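Local coordinates for RedY-like protein (Hahella chejuensis, PDB 2JDJ) that probably takes part in the biosynthesis of the red pigment prodigiosin, as a dimeric alpha/beta-barrel family protein, at residues Q24-D27 against Y28-P32. Numbering follows the deposited sequence.
Sequences QNVD and YATCP. With IPA (isopropyl alcohol), chain F.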
# COMPACT_ATOMS: atom_id res chain seq x y z
N GLN A 24 9.81 0.71 -14.01
CA GLN A 24 8.77 1.03 -14.99
C GLN A 24 8.78 0.19 -16.26
O GLN A 24 7.75 -0.07 -16.84
CB GLN A 24 8.82 2.51 -15.34
CG GLN A 24 8.26 3.38 -14.24
CD GLN A 24 8.32 4.86 -14.58
OE1 GLN A 24 8.86 5.66 -13.81
NE2 GLN A 24 7.78 5.22 -15.74
N ASN A 25 9.96 -0.24 -16.70
CA ASN A 25 10.07 -0.89 -18.00
C ASN A 25 10.42 -2.37 -17.94
O ASN A 25 10.41 -3.06 -18.96
CB ASN A 25 11.07 -0.13 -18.86
CG ASN A 25 10.68 1.31 -19.05
OD1 ASN A 25 9.84 1.62 -19.88
ND2 ASN A 25 11.25 2.20 -18.24
N VAL A 26 10.74 -2.86 -16.74
CA VAL A 26 11.07 -4.26 -16.57
C VAL A 26 10.16 -4.88 -15.51
O VAL A 26 9.48 -5.89 -15.75
CB VAL A 26 12.55 -4.48 -16.25
CG1 VAL A 26 12.89 -5.96 -16.25
CG2 VAL A 26 13.45 -3.77 -17.28
N ASP A 27 10.15 -4.27 -14.32
CA ASP A 27 9.37 -4.82 -13.21
C ASP A 27 7.88 -4.80 -13.55
O ASP A 27 7.23 -5.85 -13.53
CB ASP A 27 9.70 -4.07 -11.92
CG ASP A 27 9.36 -4.86 -10.66
OD1 ASP A 27 9.06 -6.08 -10.70
OD2 ASP A 27 9.41 -4.22 -9.59
N TYR A 28 7.34 -3.63 -13.90
CA TYR A 28 5.93 -3.52 -14.28
C TYR A 28 5.64 -4.39 -15.49
O TYR A 28 4.59 -5.01 -15.57
CB TYR A 28 5.51 -2.09 -14.66
CG TYR A 28 5.43 -1.06 -13.55
CD1 TYR A 28 5.44 -1.43 -12.19
CD2 TYR A 28 5.32 0.29 -13.87
CE1 TYR A 28 5.35 -0.46 -11.18
CE2 TYR A 28 5.24 1.25 -12.87
CZ TYR A 28 5.26 0.87 -11.53
OH TYR A 28 5.17 1.84 -10.55
N ALA A 29 6.57 -4.42 -16.44
CA ALA A 29 6.36 -5.10 -17.72
C ALA A 29 6.29 -6.62 -17.56
O ALA A 29 5.79 -7.31 -18.45
CB ALA A 29 7.46 -4.71 -18.71
N THR A 30 6.77 -7.14 -16.42
CA THR A 30 6.82 -8.59 -16.18
C THR A 30 5.59 -9.09 -15.43
O THR A 30 5.34 -10.30 -15.36
CB THR A 30 8.10 -8.97 -15.40
OG1 THR A 30 9.25 -8.44 -16.08
CG2 THR A 30 8.26 -10.47 -15.28
N CYS A 31 4.82 -8.17 -14.86
CA CYS A 31 3.63 -8.51 -14.08
C CYS A 31 2.53 -9.31 -14.81
O CYS A 31 1.83 -10.09 -14.16
CB CYS A 31 3.05 -7.25 -13.43
SG CYS A 31 4.01 -6.70 -11.96
N PRO A 32 2.35 -9.09 -16.14
CA PRO A 32 1.45 -9.98 -16.88
C PRO A 32 1.83 -11.46 -16.81
O PRO A 32 0.96 -12.31 -16.99
CB PRO A 32 1.56 -9.47 -18.33
CG PRO A 32 1.99 -8.06 -18.20
CD PRO A 32 2.91 -8.04 -17.02
C1 IPA F . 5.88 -8.03 -9.38
C2 IPA F . 7.00 -8.23 -8.38
C3 IPA F . 6.47 -8.04 -6.97
O2 IPA F . 8.01 -7.29 -8.63
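Thr30 turns OG1 back beside its own backbone N (chi1 -53°), and this sets the hydroxyl against the carbonyl of Val26, one helical turn earlier. Tyr28 has its ring carbon CG anti to its carbonyl carbon (chi1 -71°), which lays the ring alongside Gln24. The Thr30 hydroxyl donates to Val26 O at 2.6 Å, tilted moderately from the carbonyl plane. Next to it, Thr30 N gives its hydrogen to Asp27 O at 3.2 Å, coming from above the carbonyl plane rather than along a lone pair. One threonine thus holds two successive carbonyls with its hydroxyl and its amide. Its side chain also touches Thr75 and Leu79 of helix 74-86.

Gln24 and Tyr28 run side by side and point the same way, amide and ring planes 31° apart. Gln24 CG lies 3.9 Å from Tyr28 CE2, and Gln24 CA approaches Tyr28 CD2 obliquely at 3.7 Å. The phenol OH hydrogen-bonds to Val42 N and to Leu98 O of the second subunit. A phenylalanine here would probably leave Val42 N and Leu98 O of the second subunit without their hydroxyl partner.

On another side, Asp27 OD1 accepts a hydrogen bond from O2 of an isopropanol at 2.6 Å. Cys31 SG touches the alcohol's C1 at 3.5 Å. Phe40 of strand 37-44 packs against Asp27 and Cys31. The alcohol and a nearby glycerol probably come from the crystallisation liquor, but they may mark a pocket. Cys31 N hydrogen-bonds to Tyr28 O at 3.2 Å as the chain passes into a short 3-10 segment. These residues lie in the last part of helix 16-30, which packs on the antiparallel sheet in the ferredoxin-like fold of dimeric alpha/beta-barrel proteins.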